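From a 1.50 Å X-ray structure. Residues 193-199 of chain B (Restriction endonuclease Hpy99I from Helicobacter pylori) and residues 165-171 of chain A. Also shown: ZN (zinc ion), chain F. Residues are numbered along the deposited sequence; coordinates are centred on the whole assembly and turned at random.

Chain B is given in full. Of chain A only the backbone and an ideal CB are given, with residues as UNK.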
# COMPACT_ATOMS: atom_id res chain seq x y z
N GLU B 193 -9.24 -3.72 16.03
CA GLU B 193 -10.54 -4.27 16.44
C GLU B 193 -11.17 -5.13 15.36
O GLU B 193 -11.77 -6.17 15.66
CB GLU B 193 -11.50 -3.14 16.85
CG GLU B 193 -11.13 -2.45 18.16
CD GLU B 193 -10.77 -3.44 19.27
OE1 GLU B 193 -9.64 -3.38 19.81
OE2 GLU B 193 -11.63 -4.29 19.60
N TYR B 194 -11.01 -4.71 14.11
CA TYR B 194 -11.53 -5.43 12.96
C TYR B 194 -10.88 -6.81 12.82
O TYR B 194 -11.56 -7.82 12.66
CB TYR B 194 -11.31 -4.58 11.71
CG TYR B 194 -11.59 -5.23 10.38
CD1 TYR B 194 -12.85 -5.17 9.80
CD2 TYR B 194 -10.59 -5.86 9.66
CE1 TYR B 194 -13.10 -5.75 8.57
CE2 TYR B 194 -10.84 -6.44 8.44
CZ TYR B 194 -12.10 -6.39 7.89
OH TYR B 194 -12.35 -6.95 6.67
N LEU B 195 -9.56 -6.85 12.91
CA LEU B 195 -8.81 -8.11 12.82
C LEU B 195 -9.16 -9.05 13.98
O LEU B 195 -9.41 -10.24 13.77
CB LEU B 195 -7.30 -7.87 12.80
CG LEU B 195 -6.72 -7.16 11.57
CD1 LEU B 195 -5.24 -6.83 11.77
CD2 LEU B 195 -6.90 -7.99 10.33
N LYS B 196 -9.21 -8.51 15.20
CA LYS B 196 -9.53 -9.32 16.39
C LYS B 196 -10.93 -9.94 16.32
O LYS B 196 -11.13 -11.07 16.77
CB LYS B 196 -9.40 -8.48 17.67
CG LYS B 196 -7.96 -8.17 18.08
CD LYS B 196 -7.90 -7.62 19.50
CE LYS B 196 -6.52 -7.07 19.85
NZ LYS B 196 -5.42 -7.86 19.24
N LYS B 197 -11.88 -9.21 15.76
CA LYS B 197 -13.24 -9.71 15.54
C LYS B 197 -13.31 -11.01 14.71
O LYS B 197 -14.25 -11.79 14.87
CB LYS B 197 -14.09 -8.62 14.88
CG LYS B 197 -15.52 -9.02 14.56
CD LYS B 197 -16.33 -7.87 14.02
CE LYS B 197 -17.78 -8.27 13.79
NZ LYS B 197 -18.54 -7.19 13.13
N TYR B 198 -12.34 -11.21 13.82
CA TYR B 198 -12.30 -12.38 12.93
C TYR B 198 -11.05 -13.25 13.17
O TYR B 198 -10.68 -14.07 12.33
CB TYR B 198 -12.32 -11.91 11.47
CG TYR B 198 -13.55 -11.10 11.15
CD1 TYR B 198 -14.79 -11.72 11.03
CD2 TYR B 198 -13.49 -9.72 10.99
CE1 TYR B 198 -15.93 -10.99 10.75
CE2 TYR B 198 -14.64 -8.97 10.71
CZ TYR B 198 -15.85 -9.62 10.59
OH TYR B 198 -17.00 -8.91 10.33
N GLU B 199 -10.41 -13.04 14.31
CA GLU B 199 -9.29 -13.87 14.80
C GLU B 199 -9.50 -15.35 14.50
O GLU B 199 -10.47 -15.95 14.97
CB GLU B 199 -9.16 -13.69 16.32
CG GLU B 199 -7.76 -13.43 16.82
CD GLU B 199 -7.76 -12.75 18.17
OE1 GLU B 199 -8.45 -13.24 19.11
OE2 GLU B 199 -7.06 -11.72 18.30
N UNK A 165 -11.59 -18.02 6.28
CA UNK A 165 -12.94 -17.47 6.38
C UNK A 165 -12.99 -15.98 6.10
O UNK A 165 -12.02 -15.25 6.28
CB UNK A 165 -13.51 -17.75 7.77
N UNK A 166 -14.15 -15.53 5.65
CA UNK A 166 -14.35 -14.15 5.29
C UNK A 166 -14.30 -13.19 6.46
O UNK A 166 -14.64 -13.53 7.59
CB UNK A 166 -15.69 -14.00 4.57
N UNK A 167 -13.84 -11.98 6.18
CA UNK A 167 -14.00 -10.86 7.09
C UNK A 167 -15.09 -9.98 6.48
O UNK A 167 -16.22 -10.43 6.41
CB UNK A 167 -12.69 -10.10 7.30
N UNK A 168 -14.77 -8.78 6.00
CA UNK A 168 -15.77 -7.88 5.41
C UNK A 168 -15.34 -7.37 4.05
O UNK A 168 -14.17 -7.51 3.65
CB UNK A 168 -16.03 -6.69 6.34
N UNK A 169 -16.31 -6.79 3.35
CA UNK A 169 -16.05 -5.98 2.18
C UNK A 169 -15.41 -4.68 2.64
O UNK A 169 -15.99 -3.95 3.44
CB UNK A 169 -17.33 -5.72 1.38
N UNK A 170 -14.21 -4.42 2.12
CA UNK A 170 -13.44 -3.23 2.47
C UNK A 170 -12.81 -2.67 1.19
O UNK A 170 -12.76 -3.34 0.15
CB UNK A 170 -12.37 -3.55 3.52
N UNK A 171 -12.30 -1.44 1.25
CA UNK A 171 -11.65 -0.87 0.07
C UNK A 171 -10.27 -1.50 -0.16
O UNK A 171 -9.64 -1.99 0.77
CB UNK A 171 -11.52 0.65 0.22
ZN ZN F . -10.93 1.64 3.47

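Chain B brings the end of a helix and the loop after it against a strand of chain A, the two axes running at 144° and 9.4 Å apart at their closest. Two tyrosines, Tyr B194 and Tyr B198, dominate what the strand meets.

Position 165 directs its CA-to-CB bond toward chain B, yet nothing of that stretch lies within 5.5 Å of the ideal CB. Almost any residue would be tolerated; it is Trp A165, which makes no contact here.

The ideal CB at 166 is directed sideways into similarly empty space, and its phi/psi of -67/148 suits any L-residue, so chain B sets no demand. The deposited Gly A166 meets Tyr B198 through its backbone, O lying 3.9 Å from CD1.

Position 167 is the crowded one. Its CA sits squarely over the Tyr B198 ring, 3.9 Å from the centroid and 1° off the normal, while the ideal CB is only 3.2 Å from Tyr B194 OH. A side chain leaving here can run between the two tyrosines toward Leu B195, whose carbonyl O, already accepting from Tyr B198 N at 3.1 Å, still has room for a further donor. A long, flexible chain with a donor at its end would suit, lysine or arginine, though a long apolar chain could also use the tyrosine and leucine surfaces. It is Arg A167. Its CD packs 3.6 Å from Tyr B198 CB, and Leu B195 CD2 lies over one face of the guanidinium, 3.7 Å from NH1. A water reaches the carbonyl: it donates to Leu B195 O at 2.6 Å and accepts a weak bond from Arg A167 NH1 at 3.0 Å.

At 168 the backbone N already donates to Tyr B194 OH (3.1 Å), a bond available whatever the side chain. CB points toward chain B, where the hydroxyl of Tyr B198 and the amine of Lys B197 wait farther out. An acidic residue of sufficient reach is favoured; glutamine could serve the hydroxyl but not the charge. Glu A168 answers both with OE2, accepting a hydrogen bond from Tyr B198 OH at 2.6 Å and forming a long salt bridge with Lys B197 NZ at 3.7 Å. Its CD also lies at the edge of the Tyr B194 ring, 3.6 Å from CE1.

Position 169 points away, leaving the choice free of chain B; it is Trp A169.

Position 170 turns toward Tyr B194, its ideal CB 4.6 Å from OH. A medium apolar residue, valine, leucine or isoleucine, would suit. Ile A170 places CG2 3.9 Å from Tyr B194 CZ.

Position 171 is beyond chain B's reach, but the zinc nearby calls for a ligand, cysteine or histidine. Cys A171 SG binds ZN at 2.4 Å.

Chain A, residues 165-171: WGREWIC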
# COMPACT_ATOMS: atom_id res chain seq x y z
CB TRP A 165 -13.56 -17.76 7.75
CG TRP A 165 -13.52 -19.21 8.10
CD1 TRP A 165 -13.54 -20.28 7.24
CD2 TRP A 165 -13.45 -19.76 9.42
NE1 TRP A 165 -13.47 -21.45 7.95
CE2 TRP A 165 -13.41 -21.16 9.29
CE3 TRP A 165 -13.40 -19.19 10.70
CZ2 TRP A 165 -13.35 -22.02 10.39
CZ3 TRP A 165 -13.32 -20.04 11.80
CH2 TRP A 165 -13.30 -21.44 11.64
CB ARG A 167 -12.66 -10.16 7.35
CG ARG A 167 -11.66 -11.13 8.00
CD ARG A 167 -10.52 -10.45 8.74
NE ARG A 167 -9.50 -9.98 7.81
CZ ARG A 167 -8.22 -10.33 7.80
NH1 ARG A 167 -7.72 -11.16 8.71
NH2 ARG A 167 -7.43 -9.84 6.87
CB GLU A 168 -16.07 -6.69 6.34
CG GLU A 168 -16.62 -7.13 7.70
CD GLU A 168 -16.72 -6.02 8.74
OE1 GLU A 168 -16.80 -4.83 8.37
OE2 GLU A 168 -16.77 -6.36 9.94
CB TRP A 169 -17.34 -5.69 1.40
CG TRP A 169 -17.81 -6.89 0.62
CD1 TRP A 169 -18.69 -7.84 1.04
CD2 TRP A 169 -17.43 -7.25 -0.71
NE1 TRP A 169 -18.87 -8.78 0.05
CE2 TRP A 169 -18.12 -8.43 -1.04
CE3 TRP A 169 -16.58 -6.67 -1.67
CZ2 TRP A 169 -17.98 -9.06 -2.28
CZ3 TRP A 169 -16.43 -7.29 -2.90
CH2 TRP A 169 -17.13 -8.47 -3.20
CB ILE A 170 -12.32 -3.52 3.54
CG1 ILE A 170 -11.29 -4.53 3.03
CG2 ILE A 170 -12.94 -4.00 4.87
CD1 ILE A 170 -10.12 -4.76 4.01
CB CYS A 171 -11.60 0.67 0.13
SG CYS A 171 -10.32 1.36 1.22
O HOH W 1 -8.31 -11.35 11.66
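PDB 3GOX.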